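Local structure of carboxynorspermidine decarboxylase (Campylobacter jejuni subsp. jejuni 81116, 3N29) at residues K71-L76 against G94-G99; V233-G238 against V266-G271; A283-I288 against A296-S301; N338-L343 against D361-I366. The protein probably decarboxylates carboxynorspermidine to norspermidine, using pyridoxal-5'-phosphate as cofactor. One frame throughout, in Å; residues are numbered along the deposited sequence.

How the contacts relate
Contacts 1 and 2 lie in the core of the parallel barrel, with their centres about 9 Å apart, and every touching residue in them is buried. Strands 71-75 and 265-268 are neighbours there, and both contacts reach pyridoxal-5'-phosphate. Contact 3 is a buried strand pair of the mixed sheet, and contact 4 lays a loop against strand 340-345 of the same sheet; their centres are about 13 Å apart and more than 35 Å from those of the first pair. The chemistry follows the place: parallel backbone ladders and a buried carboxylate beside the cofactor in the barrel, an antiparallel bulge in contact 3, and aromatic rings covered by aliphatic carbons at the partly exposed contact 4.

Contact 1 of 4, residues K71-L76 against G94-G99; sequences KVLLAL and GCTCSG. With PLP (pyridoxal-5'-phosphate), chain C.
With chi1 of L73 at -50°, its CG stands opposite the carbonyl carbon, and T96 has OG1 in the same relation to its own carbonyl; the two side chains then cross at about a right angle on one face of the sheet. L73 CD1 comes to 3.4 Å from T96 OG1, while the other branch, CD2, lies over the backbone of G94. The polar need of that hydroxyl is met by E269, to which OG1 is hydrogen-bonded, so L73 supplies only an apolar flank.

The opposite face carries L74 and C95, whose side chains meet loosely. L76, just past the strand end, puts CD1 between the two cysteines, 4.0 Å from C95 CB and the same distance from C97 SG. M85 of helix 85-91 and A106 of helix 100-109 continue this apolar layer.

Three backbone bonds fix the parallel register. L74 N gives to G94 O at 3.0 Å, and T96 N to L74 O at 2.8 Å. L76 N closes the ladder on T96 O at 3.1 Å, almost straight at 165°. The short strand axes are 52° apart, a marked twist.

A75 shares the face of L73 and T96, and its CB is 3.3 Å from C5A of pyridoxal-5'-phosphate, a close van der Waals contact at the C5A/C6 side of the cofactor. Strand 71-75, helix 85-91 and strand 94-97 thus form a beta-alpha-beta unit, the first two strands of the eight-stranded barrel that holds the cofactor, as in other beta/alpha-barrel decarboxylases.

Contact 2 of 4, residues V233-G238 against V266-G271; sequences VNFGGG and VYLEPG. With PLP (pyridoxal-5'-phosphate), chain C.
The F235 ring carries V266 CG1 over the centre of one face, 3.7 Å from the centroid and 10° off the normal, a CH-pi contact; V233 CG1 lies in plane at its edge. L268 CD2 approaches the same ring obliquely. F258 meets it edge-to-face, and F201 with the planes about 20° apart. The Y267 ring has V233 O near its plane at one edge.

A second pair of flat groups, the N234 amide and the E269 carboxylate, is turned 75° apart. N234 ND2 donates to E269 OE2 at 3.0 Å from above the carboxylate plane, and the bond is bent. The same amide uses OD1 to accept from G236 N, an Asx turn that fixes its rotation. OE2 also holds the T96 hydroxyl, while OE1, which H200 holds too, lies 2.7 Å from N1 of pyridoxal-5'-phosphate, an approach consistent with polarising the pyridine ring.

Beyond the strand ends G236 O accepts from E269 N, and the cofactor's phosphate O2P takes G238 N at 2.8 Å and G271 N at 3.0 Å, gripped by a loop from each segment.

Helix 248-262 covers V233, F235, V266 and L268, with helix 209-223 against V233 and F235, whereas strand 71-75 flanks Y267, E269 and P270.

Contact 3 of 4, residues A283-I288 against A296-S301; sequences ASVVDI and AILDTS
I297 O is gripped by two successive backbone donors, V286 N at 2.9 Å and D287 N at 3.3 Å. Both residues face I297, which makes this a classic beta bulge, and the register shifts by one between the V285-L298 and D287-I297 pairs. I297 N returns a bond of 2.9 Å to D287 O, nearly straight at 170°, completing the hydrogen-bonded pair.

Past the bulge the carboxylate of D299 replaces a strand carbonyl. Its chi1 of 62° turns CG back between the backbone N and the carbonyl carbon, and OD1 takes S284 N at 2.8 Å from above the carboxylate plane; D299 N in turn donates to S284 O. The other oxygen, OD2, is hydrogen-bonded to T44 OG1 and forms a salt bridge with K122 of the second subunit, across the dimer interface.

Apolar contacts fill in around the backbone bonds. V285 CG2 meets L298 CD2 at 3.7 Å, the side chains crossing at a slant, and A283 CB touches T300 CG2 at 3.6 Å. V286 CG2 packs across D299 CB at about a right angle, and F121 of the second subunit lies against V286.

The segments form an antiparallel hairpin of strands 279-290 and 294-298 within the mixed sheet. Strand 369-372 borders the first of them, touching S284 and V285, and strand 340-345 borders the second at A296 and I297.

Contact 4 of 4, residues N338-L343 against D361-I366; sequences NEFAYL and DKKLKI
Y342 and L364 slide past each other in opposite directions, which lays the isobutyl group of L364 along the ring. L364 CD1 sits over one face of Y342, 3.8 Å from the ring centroid, 15° off the normal and displaced toward the rim, a CH-pi contact. At the far end of the ring the phenol oxygen accepts a hydrogen bond from L364 N (2.9 Å, 145°), so one residue meets the tyrosine through both side chain and backbone. K363 CA comes to the ring's edge, and K363 CB lies 3.4 Å from Y342 OH.

F340 and K363 are set obliquely instead. K363 meets the ring with its aliphatic carbons: CG stands over one face of the phenylalanine, 4.0 Å from the centroid, and the chain runs extended to CE, which lies beside F340 CE1, before the bend at chi4 (-74°) turns NZ. D361 O lies near the plane of the F340 ring, 3.7 Å from CE2.

Around this partly exposed patch, strand 354-360 bonds to F340 and Y342 through the backbone. E339 bonds through OE1 to the backbone N of K336 and through OE2 forms a salt bridge with R322 of strand 321-325. L364 reaches I288 of strand 279-290 and A296 of strand 294-298, tying the 361-366 loop onto the mixed sheet.

Contact 1 of 4, residues K71-L76 against G94-G99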
loop_
_atom_site.group_PDB
_atom_site.type_symbol
_atom_site.label_atom_id
_atom_site.label_comp_id
_atom_site.label_asym_id
_atom_site.label_seq_id
_atom_site.Cartn_x
_atom_site.Cartn_y
_atom_site.Cartn_z
ATOM N N LYS A 71 24.004 -12.113 18.661
ATOM C CA LYS A 71 24.090 -12.274 17.204
ATOM C C LYS A 71 23.009 -11.367 16.548
ATOM O O LYS A 71 21.850 -11.443 16.929
ATOM C CB LYS A 71 23.863 -13.717 16.852
ATOM C CG LYS A 71 25.047 -14.651 17.189
ATOM C CD LYS A 71 24.711 -16.092 17.018
ATOM C CE LYS A 71 24.807 -16.594 15.620
ATOM N NZ LYS A 71 24.253 -17.982 15.300
ATOM N N VAL A 72 23.401 -10.502 15.617
ATOM C CA VAL A 72 22.453 -9.514 15.074
ATOM C C VAL A 72 21.956 -9.975 13.716
ATOM O O VAL A 72 22.745 -10.420 12.826
ATOM C CB VAL A 72 23.067 -8.098 15.085
ATOM C CG1 VAL A 72 22.084 -6.987 14.619
ATOM C CG2 VAL A 72 23.568 -7.779 16.381
ATOM N N LEU A 73 20.641 -9.916 13.518
ATOM C CA LEU A 73 19.993 -10.298 12.281
ATOM C C LEU A 73 19.273 -9.103 11.637
ATOM O O LEU A 73 18.841 -8.204 12.346
ATOM C CB LEU A 73 18.944 -11.405 12.509
ATOM C CG LEU A 73 19.393 -12.656 13.310
ATOM C CD1 LEU A 73 18.214 -13.511 13.771
ATOM C CD2 LEU A 73 20.292 -13.532 12.483
ATOM N N LEU A 74 19.174 -9.115 10.307
ATOM C CA LEU A 74 18.388 -8.092 9.587
ATOM C C LEU A 74 16.949 -8.627 9.572
ATOM O O LEU A 74 16.683 -9.673 8.984
ATOM C CB LEU A 74 18.870 -7.940 8.150
ATOM C CG LEU A 74 17.921 -7.232 7.107
ATOM C CD1 LEU A 74 17.653 -5.851 7.633
ATOM C CD2 LEU A 74 18.570 -7.306 5.651
ATOM N N ALA A 75 16.015 -7.859 10.124
ATOM C CA ALA A 75 14.565 -8.163 9.940
ATOM C C ALA A 75 14.084 -7.626 8.557
ATOM O O ALA A 75 13.998 -6.440 8.365
ATOM C CB ALA A 75 13.725 -7.470 11.080
ATOM N N LEU A 76 13.857 -8.525 7.609
ATOM C CA LEU A 76 13.525 -8.175 6.199
ATOM C C LEU A 76 12.187 -7.377 6.026
ATOM O O LEU A 76 12.053 -6.683 4.998
ATOM C CB LEU A 76 13.440 -9.425 5.334
ATOM C CG LEU A 76 14.869 -10.013 4.982
ATOM C CD1 LEU A 76 14.674 -11.421 4.385
ATOM C CD2 LEU A 76 15.658 -9.151 3.992
ATOM N N GLY A 94 22.633 -12.877 9.705
ATOM C CA GLY A 94 21.638 -13.526 8.894
ATOM C C GLY A 94 20.402 -12.643 8.871
ATOM O O GLY A 94 20.547 -11.432 9.094
ATOM N N CYS A 95 19.267 -13.248 8.489
ATOM C CA CYS A 95 17.977 -12.530 8.344
ATOM C C CYS A 95 16.874 -13.172 9.178
ATOM O O CYS A 95 16.820 -14.419 9.363
ATOM C CB CYS A 95 17.503 -12.641 6.929
ATOM S SG CYS A 95 18.525 -11.749 5.788
ATOM N N THR A 96 16.000 -12.322 9.682
ATOM C CA THR A 96 14.753 -12.765 10.240
ATOM C C THR A 96 13.648 -12.559 9.213
ATOM O O THR A 96 13.524 -11.483 8.572
ATOM C CB THR A 96 14.391 -11.987 11.495
ATOM O OG1 THR A 96 15.261 -12.429 12.512
ATOM C CG2 THR A 96 12.947 -12.363 11.942
ATOM N N CYS A 97 12.843 -13.600 9.082
ATOM C CA CYS A 97 11.888 -13.774 8.005
ATOM C C CYS A 97 10.524 -14.139 8.533
ATOM O O CYS A 97 10.375 -14.875 9.505
ATOM C CB CYS A 97 12.373 -14.915 7.103
ATOM S SG CYS A 97 14.072 -14.668 6.576
ATOM N N SER A 98 9.491 -13.667 7.856
ATOM C CA SER A 98 8.159 -13.892 8.325
ATOM C C SER A 98 7.465 -15.143 7.723
ATOM O O SER A 98 6.262 -15.427 7.961
ATOM C CB SER A 98 7.338 -12.676 7.896
ATOM O OG SER A 98 7.234 -12.690 6.466
ATOM N N GLY A 99 8.142 -15.838 6.837
ATOM C CA GLY A 99 7.447 -16.814 6.011
ATOM C C GLY A 99 8.303 -17.239 4.875
ATOM O O GLY A 99 9.521 -16.924 4.886
HETATM N N1 PLP C . 11.143 -9.026 14.556
HETATM C C2 PLP C . 9.789 -9.161 14.424
HETATM C C2A PLP C . 9.112 -10.429 14.879
HETATM C C3 PLP C . 9.060 -8.099 13.806
HETATM O O3 PLP C . 7.679 -8.218 13.644
HETATM C C4 PLP C . 9.720 -6.938 13.359
HETATM C C4A PLP C . 8.927 -5.838 12.665
HETATM C C5 PLP C . 11.103 -6.807 13.560
HETATM C C6 PLP C . 11.785 -7.883 14.166
HETATM C C5A PLP C . 11.863 -5.579 13.115
HETATM O O4P PLP C . 11.310 -4.402 13.647
HETATM P P PLP C . 11.966 -2.988 13.416
HETATM O O1P PLP C . 12.112 -2.820 11.915
HETATM O O2P PLP C . 13.362 -3.002 14.086
HETATM O O3P PLP C . 11.143 -1.986 14.090
#

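Contact 2 of 4, residues V233-G238 against V266-G271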
loop_
_atom_site.group_PDB
_atom_site.type_symbol
_atom_site.label_atom_id
_atom_site.label_comp_id
_atom_site.label_asym_id
_atom_site.label_seq_id
_atom_site.Cartn_x
_atom_site.Cartn_y
_atom_site.Cartn_z
ATOM N N VAL A 233 17.693 -16.913 23.250
ATOM C CA VAL A 233 16.596 -16.014 23.372
ATOM C C VAL A 233 16.765 -14.910 22.321
ATOM O O VAL A 233 17.869 -14.413 22.122
ATOM C CB VAL A 233 16.575 -15.444 24.805
ATOM C CG1 VAL A 233 15.475 -14.352 24.968
ATOM C CG2 VAL A 233 16.255 -16.545 25.809
ATOM N N ASN A 234 15.669 -14.518 21.671
ATOM C CA ASN A 234 15.645 -13.511 20.624
ATOM C C ASN A 234 14.813 -12.317 21.122
ATOM O O ASN A 234 13.626 -12.489 21.472
ATOM C CB ASN A 234 15.018 -14.158 19.395
ATOM C CG ASN A 234 15.131 -13.301 18.141
ATOM O OD1 ASN A 234 14.905 -12.098 18.181
ATOM N ND2 ASN A 234 15.445 -13.923 17.035
ATOM N N PHE A 235 15.434 -11.148 21.219
ATOM C CA PHE A 235 14.809 -9.955 21.827
ATOM C C PHE A 235 14.084 -9.116 20.750
ATOM O O PHE A 235 13.727 -7.953 20.973
ATOM C CB PHE A 235 15.896 -9.029 22.342
ATOM C CG PHE A 235 16.642 -9.531 23.557
ATOM C CD1 PHE A 235 16.308 -10.730 24.171
ATOM C CD2 PHE A 235 17.616 -8.721 24.111
ATOM C CE1 PHE A 235 16.989 -11.152 25.288
ATOM C CE2 PHE A 235 18.300 -9.139 25.253
ATOM C CZ PHE A 235 17.966 -10.355 25.831
ATOM N N GLY A 236 13.955 -9.688 19.587
ATOM C CA GLY A 236 13.191 -9.061 18.487
ATOM C C GLY A 236 13.787 -7.739 18.012
ATOM O O GLY A 236 15.012 -7.503 18.106
ATOM N N GLY A 237 12.938 -6.914 17.409
ATOM C CA GLY A 237 13.419 -5.711 16.797
ATOM C C GLY A 237 12.878 -4.509 17.528
ATOM O O GLY A 237 12.452 -4.607 18.678
ATOM N N GLY A 238 12.839 -3.369 16.835
ATOM C CA GLY A 238 12.404 -2.134 17.428
ATOM C C GLY A 238 13.410 -1.310 18.191
ATOM O O GLY A 238 13.047 -0.305 18.781
ATOM N N VAL A 266 21.977 -14.738 22.792
ATOM C CA VAL A 266 20.947 -13.735 22.560
ATOM C C VAL A 266 21.015 -13.364 21.086
ATOM O O VAL A 266 22.101 -13.267 20.512
ATOM C CB VAL A 266 21.225 -12.437 23.384
ATOM C CG1 VAL A 266 20.278 -11.357 22.958
ATOM C CG2 VAL A 266 21.046 -12.694 24.914
ATOM N N TYR A 267 19.855 -13.161 20.489
ATOM C CA TYR A 267 19.698 -12.668 19.122
ATOM C C TYR A 267 18.967 -11.352 19.135
ATOM O O TYR A 267 18.044 -11.128 19.960
ATOM C CB TYR A 267 18.901 -13.672 18.279
ATOM C CG TYR A 267 19.669 -14.900 17.972
ATOM C CD1 TYR A 267 20.371 -15.009 16.778
ATOM C CD2 TYR A 267 19.735 -15.955 18.885
ATOM C CE1 TYR A 267 21.085 -16.119 16.468
ATOM C CE2 TYR A 267 20.499 -17.082 18.597
ATOM C CZ TYR A 267 21.167 -17.144 17.389
ATOM O OH TYR A 267 21.916 -18.229 17.039
ATOM N N LEU A 268 19.375 -10.431 18.251
ATOM C CA LEU A 268 18.623 -9.177 18.051
ATOM C C LEU A 268 18.221 -9.110 16.582
ATOM O O LEU A 268 18.965 -9.597 15.733
ATOM C CB LEU A 268 19.434 -7.949 18.405
ATOM C CG LEU A 268 20.038 -7.726 19.794
ATOM C CD1 LEU A 268 20.988 -6.574 19.781
ATOM C CD2 LEU A 268 18.979 -7.451 20.853
ATOM N N GLU A 269 17.087 -8.484 16.263
ATOM C CA GLU A 269 16.652 -8.552 14.901
ATOM C C GLU A 269 16.054 -7.215 14.495
ATOM O O GLU A 269 14.840 -7.116 14.135
ATOM C CB GLU A 269 15.793 -9.793 14.630
ATOM C CG GLU A 269 14.731 -10.021 15.588
ATOM C CD GLU A 269 13.797 -11.243 15.296
ATOM O OE1 GLU A 269 12.611 -11.032 15.522
ATOM O OE2 GLU A 269 14.227 -12.332 14.806
ATOM N N PRO A 270 16.918 -6.199 14.441
ATOM C CA PRO A 270 16.518 -4.929 13.917
ATOM C C PRO A 270 16.211 -4.951 12.410
ATOM O O PRO A 270 16.872 -5.664 11.631
ATOM C CB PRO A 270 17.741 -4.104 14.148
ATOM C CG PRO A 270 18.847 -5.004 14.009
ATOM C CD PRO A 270 18.362 -6.196 14.746
ATOM N N GLY A 271 15.204 -4.182 12.033
ATOM C CA GLY A 271 14.978 -3.867 10.622
ATOM C C GLY A 271 15.266 -2.376 10.328
ATOM O O GLY A 271 16.233 -2.008 9.623
HETATM N N1 PLP C . 11.143 -9.026 14.556
HETATM C C2 PLP C . 9.789 -9.161 14.424
HETATM C C2A PLP C . 9.112 -10.429 14.879
HETATM C C3 PLP C . 9.060 -8.099 13.806
HETATM O O3 PLP C . 7.679 -8.218 13.644
HETATM C C4 PLP C . 9.720 -6.938 13.359
HETATM C C4A PLP C . 8.927 -5.838 12.665
HETATM C C5 PLP C . 11.103 -6.807 13.560
HETATM C C6 PLP C . 11.785 -7.883 14.166
HETATM C C5A PLP C . 11.863 -5.579 13.115
HETATM O O4P PLP C . 11.310 -4.402 13.647
HETATM P P PLP C . 11.966 -2.988 13.416
HETATM O O1P PLP C . 12.112 -2.820 11.915
HETATM O O2P PLP C . 13.362 -3.002 14.086
HETATM O O3P PLP C . 11.143 -1.986 14.090
#

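Contact 3 of 4, residues A283-I288 against A296-S301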
loop_
_atom_site.group_PDB
_atom_site.type_symbol
_atom_site.label_atom_id
_atom_site.label_comp_id
_atom_site.label_asym_id
_atom_site.label_seq_id
_atom_site.Cartn_x
_atom_site.Cartn_y
_atom_site.Cartn_z
ATOM N N ALA A 283 12.624 12.872 -6.606
ATOM C CA ALA A 283 11.521 13.049 -7.546
ATOM C C ALA A 283 11.778 14.341 -8.254
ATOM O O ALA A 283 12.626 15.147 -7.804
ATOM C CB ALA A 283 10.196 13.121 -6.738
ATOM N N SER A 284 11.112 14.568 -9.362
ATOM C CA SER A 284 11.193 15.834 -10.038
ATOM C C SER A 284 9.876 16.609 -9.948
ATOM O O SER A 284 8.802 15.997 -9.971
ATOM C CB SER A 284 11.473 15.575 -11.563
ATOM O OG SER A 284 12.793 14.979 -11.719
ATOM N N VAL A 285 9.995 17.926 -9.928
ATOM C CA VAL A 285 8.893 18.844 -10.260
ATOM C C VAL A 285 8.496 18.749 -11.719
ATOM O O VAL A 285 9.227 19.176 -12.580
ATOM C CB VAL A 285 9.224 20.295 -9.821
ATOM C CG1 VAL A 285 8.006 21.238 -10.052
ATOM C CG2 VAL A 285 9.802 20.325 -8.328
ATOM N N VAL A 286 7.302 18.233 -11.994
ATOM C CA VAL A 286 6.765 18.147 -13.297
ATOM C C VAL A 286 5.950 19.371 -13.685
ATOM O O VAL A 286 5.962 19.802 -14.824
ATOM C CB VAL A 286 5.920 16.880 -13.460
ATOM C CG1 VAL A 286 5.341 16.754 -14.909
ATOM C CG2 VAL A 286 6.819 15.636 -13.071
ATOM N N ASP A 287 5.221 19.920 -12.740
ATOM C CA ASP A 287 4.422 21.122 -12.986
ATOM C C ASP A 287 4.296 21.926 -11.713
ATOM O O ASP A 287 4.432 21.389 -10.661
ATOM C CB ASP A 287 3.039 20.747 -13.507
ATOM C CG ASP A 287 2.324 21.898 -14.305
ATOM O OD1 ASP A 287 2.965 22.875 -14.704
ATOM O OD2 ASP A 287 1.129 21.769 -14.490
ATOM N N ILE A 288 4.061 23.215 -11.847
ATOM C CA ILE A 288 3.795 24.085 -10.740
ATOM C C ILE A 288 2.522 24.893 -11.047
ATOM O O ILE A 288 2.412 25.515 -12.053
ATOM C CB ILE A 288 4.958 25.014 -10.467
ATOM C CG1 ILE A 288 6.213 24.236 -10.115
ATOM C CG2 ILE A 288 4.643 25.915 -9.365
ATOM C CD1 ILE A 288 7.305 25.079 -9.798
ATOM N N ALA A 296 3.510 22.390 -6.214
ATOM C CA ALA A 296 4.392 21.664 -7.081
ATOM C C ALA A 296 3.871 20.250 -7.193
ATOM O O ALA A 296 3.646 19.596 -6.222
ATOM C CB ALA A 296 5.749 21.651 -6.528
ATOM N N ILE A 297 3.674 19.806 -8.406
ATOM C CA ILE A 297 3.217 18.451 -8.667
ATOM C C ILE A 297 4.445 17.639 -9.093
ATOM O O ILE A 297 5.085 17.968 -10.090
ATOM C CB ILE A 297 2.215 18.454 -9.748
ATOM C CG1 ILE A 297 1.031 19.364 -9.331
ATOM C CG2 ILE A 297 1.749 17.024 -10.051
ATOM C CD1 ILE A 297 -0.193 19.419 -10.344
ATOM N N LEU A 298 4.739 16.625 -8.338
ATOM C CA LEU A 298 5.931 15.833 -8.526
ATOM C C LEU A 298 5.641 14.546 -9.278
ATOM O O LEU A 298 4.466 14.098 -9.353
ATOM C CB LEU A 298 6.566 15.494 -7.210
ATOM C CG LEU A 298 6.685 16.656 -6.259
ATOM C CD1 LEU A 298 7.341 16.181 -4.980
ATOM C CD2 LEU A 298 7.351 17.894 -6.928
ATOM N N ASP A 299 6.716 13.828 -9.675
ATOM C CA ASP A 299 6.543 12.496 -10.309
ATOM C C ASP A 299 6.617 11.326 -9.343
ATOM O O ASP A 299 7.068 10.187 -9.643
ATOM C CB ASP A 299 7.498 12.339 -11.526
ATOM C CG ASP A 299 8.995 12.411 -11.162
ATOM O OD1 ASP A 299 9.313 12.571 -9.999
ATOM O OD2 ASP A 299 9.843 12.306 -12.102
ATOM N N THR A 300 6.151 11.558 -8.128
ATOM C CA THR A 300 6.126 10.542 -7.131
ATOM C C THR A 300 4.803 10.733 -6.385
ATOM O O THR A 300 4.061 11.680 -6.652
ATOM C CB THR A 300 7.344 10.567 -6.172
ATOM O OG1 THR A 300 7.398 9.346 -5.457
ATOM C CG2 THR A 300 7.297 11.713 -5.090
ATOM N N SER A 301 4.469 9.755 -5.592
ATOM C CA SER A 301 3.150 9.739 -4.898
ATOM C C SER A 301 3.330 9.340 -3.459
ATOM O O SER A 301 4.031 8.357 -3.120
ATOM C CB SER A 301 2.178 8.817 -5.609
ATOM O OG SER A 301 1.229 8.268 -4.723
#

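Contact 4 of 4, residues N338-L343 against D361-I366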
loop_
_atom_site.group_PDB
_atom_site.type_symbol
_atom_site.label_atom_id
_atom_site.label_comp_id
_atom_site.label_asym_id
_atom_site.label_seq_id
_atom_site.Cartn_x
_atom_site.Cartn_y
_atom_site.Cartn_z
ATOM N N ASN A 338 12.934 35.339 4.041
ATOM C CA ASN A 338 13.467 35.168 2.672
ATOM C C ASN A 338 13.140 33.760 2.095
ATOM O O ASN A 338 13.840 33.259 1.254
ATOM C CB ASN A 338 14.982 35.403 2.631
ATOM C CG ASN A 338 15.404 36.869 2.981
ATOM O OD1 ASN A 338 14.702 37.864 2.702
ATOM N ND2 ASN A 338 16.571 36.986 3.586
ATOM N N GLU A 339 12.068 33.123 2.551
ATOM C CA GLU A 339 11.672 31.805 2.018
ATOM C C GLU A 339 10.484 31.822 1.069
ATOM O O GLU A 339 9.766 32.812 0.966
ATOM C CB GLU A 339 11.353 30.893 3.173
ATOM C CG GLU A 339 12.596 30.614 4.081
ATOM C CD GLU A 339 12.201 29.817 5.304
ATOM O OE1 GLU A 339 11.043 29.942 5.777
ATOM O OE2 GLU A 339 13.010 29.009 5.759
ATOM N N PHE A 340 10.247 30.675 0.424
ATOM C CA PHE A 340 9.120 30.485 -0.486
ATOM C C PHE A 340 8.391 29.200 -0.092
ATOM O O PHE A 340 9.037 28.156 0.047
ATOM C CB PHE A 340 9.627 30.363 -1.913
ATOM C CG PHE A 340 10.445 31.534 -2.336
ATOM C CD1 PHE A 340 9.811 32.696 -2.811
ATOM C CD2 PHE A 340 11.807 31.537 -2.163
ATOM C CE1 PHE A 340 10.563 33.822 -3.147
ATOM C CE2 PHE A 340 12.575 32.682 -2.531
ATOM C CZ PHE A 340 11.935 33.809 -2.982
ATOM N N ALA A 341 7.075 29.300 0.167
ATOM C CA ALA A 341 6.246 28.152 0.555
ATOM C C ALA A 341 5.674 27.436 -0.669
ATOM O O ALA A 341 5.080 28.104 -1.574
ATOM C CB ALA A 341 5.044 28.619 1.456
ATOM N N TYR A 342 5.718 26.117 -0.655
ATOM C CA TYR A 342 5.002 25.301 -1.641
ATOM C C TYR A 342 4.295 24.077 -0.993
ATOM O O TYR A 342 4.863 23.425 -0.063
ATOM C CB TYR A 342 6.018 24.763 -2.630
ATOM C CG TYR A 342 6.649 25.777 -3.563
ATOM C CD1 TYR A 342 6.135 25.993 -4.824
ATOM C CD2 TYR A 342 7.792 26.451 -3.194
ATOM C CE1 TYR A 342 6.706 26.915 -5.704
ATOM C CE2 TYR A 342 8.385 27.357 -4.032
ATOM C CZ TYR A 342 7.821 27.600 -5.286
ATOM O OH TYR A 342 8.443 28.471 -6.078
ATOM N N LEU A 343 3.105 23.760 -1.480
ATOM C CA LEU A 343 2.498 22.434 -1.289
ATOM C C LEU A 343 3.207 21.464 -2.263
ATOM O O LEU A 343 3.301 21.731 -3.459
ATOM C CB LEU A 343 0.993 22.460 -1.552
ATOM C CG LEU A 343 0.115 23.038 -0.445
ATOM C CD1 LEU A 343 -1.408 23.096 -0.937
ATOM C CD2 LEU A 343 0.289 22.172 0.808
ATOM N N ASP A 361 14.490 28.016 0.318
ATOM C CA ASP A 361 15.308 29.249 0.169
ATOM C C ASP A 361 15.219 29.932 -1.184
ATOM O O ASP A 361 15.689 31.057 -1.337
ATOM C CB ASP A 361 16.794 28.898 0.274
ATOM C CG ASP A 361 17.228 28.685 1.671
ATOM O OD1 ASP A 361 16.373 28.725 2.584
ATOM O OD2 ASP A 361 18.445 28.507 1.873
ATOM N N LYS A 362 14.706 29.237 -2.184
ATOM C CA LYS A 362 14.548 29.831 -3.515
ATOM C C LYS A 362 13.331 29.237 -4.208
ATOM O O LYS A 362 12.824 28.206 -3.762
ATOM C CB LYS A 362 15.811 29.565 -4.338
ATOM C CG LYS A 362 16.290 28.144 -4.234
ATOM C CD LYS A 362 17.254 27.753 -5.401
ATOM C CE LYS A 362 17.171 26.226 -5.660
ATOM N NZ LYS A 362 17.905 25.815 -6.924
ATOM N N LYS A 363 12.828 29.893 -5.244
ATOM C CA LYS A 363 11.662 29.394 -5.934
ATOM C C LYS A 363 12.001 28.094 -6.593
ATOM O O LYS A 363 13.116 27.883 -7.021
ATOM C CB LYS A 363 11.165 30.362 -7.019
ATOM C CG LYS A 363 10.608 31.619 -6.431
ATOM C CD LYS A 363 10.301 32.656 -7.530
ATOM C CE LYS A 363 9.566 33.812 -6.935
ATOM N NZ LYS A 363 8.173 33.426 -6.642
ATOM N N LEU A 364 11.022 27.205 -6.645
ATOM C CA LEU A 364 11.147 25.987 -7.414
ATOM C C LEU A 364 10.909 26.240 -8.884
ATOM O O LEU A 364 10.185 27.167 -9.276
ATOM C CB LEU A 364 10.137 24.940 -6.897
ATOM C CG LEU A 364 10.350 24.426 -5.480
ATOM C CD1 LEU A 364 9.192 23.446 -5.070
ATOM C CD2 LEU A 364 11.793 23.842 -5.481
ATOM N N LYS A 365 11.499 25.382 -9.715
ATOM C CA LYS A 365 11.227 25.423 -11.126
ATOM C C LYS A 365 10.907 24.014 -11.605
ATOM O O LYS A 365 11.416 23.031 -11.056
ATOM C CB LYS A 365 12.457 25.894 -11.904
ATOM C CG LYS A 365 13.014 27.237 -11.472
ATOM C CD LYS A 365 14.193 27.638 -12.325
ATOM C CE LYS A 365 15.222 28.434 -11.509
ATOM N NZ LYS A 365 16.204 27.567 -10.776
ATOM N N ILE A 366 10.151 23.948 -12.695
ATOM C CA ILE A 366 9.927 22.685 -13.353
ATOM C C ILE A 366 11.282 22.050 -13.672
ATOM O O ILE A 366 12.170 22.704 -14.195
ATOM C CB ILE A 366 9.056 22.834 -14.618
ATOM C CG1 ILE A 366 7.619 23.222 -14.163
ATOM C CG2 ILE A 366 9.143 21.557 -15.445
ATOM C CD1 ILE A 366 6.600 23.657 -15.261
#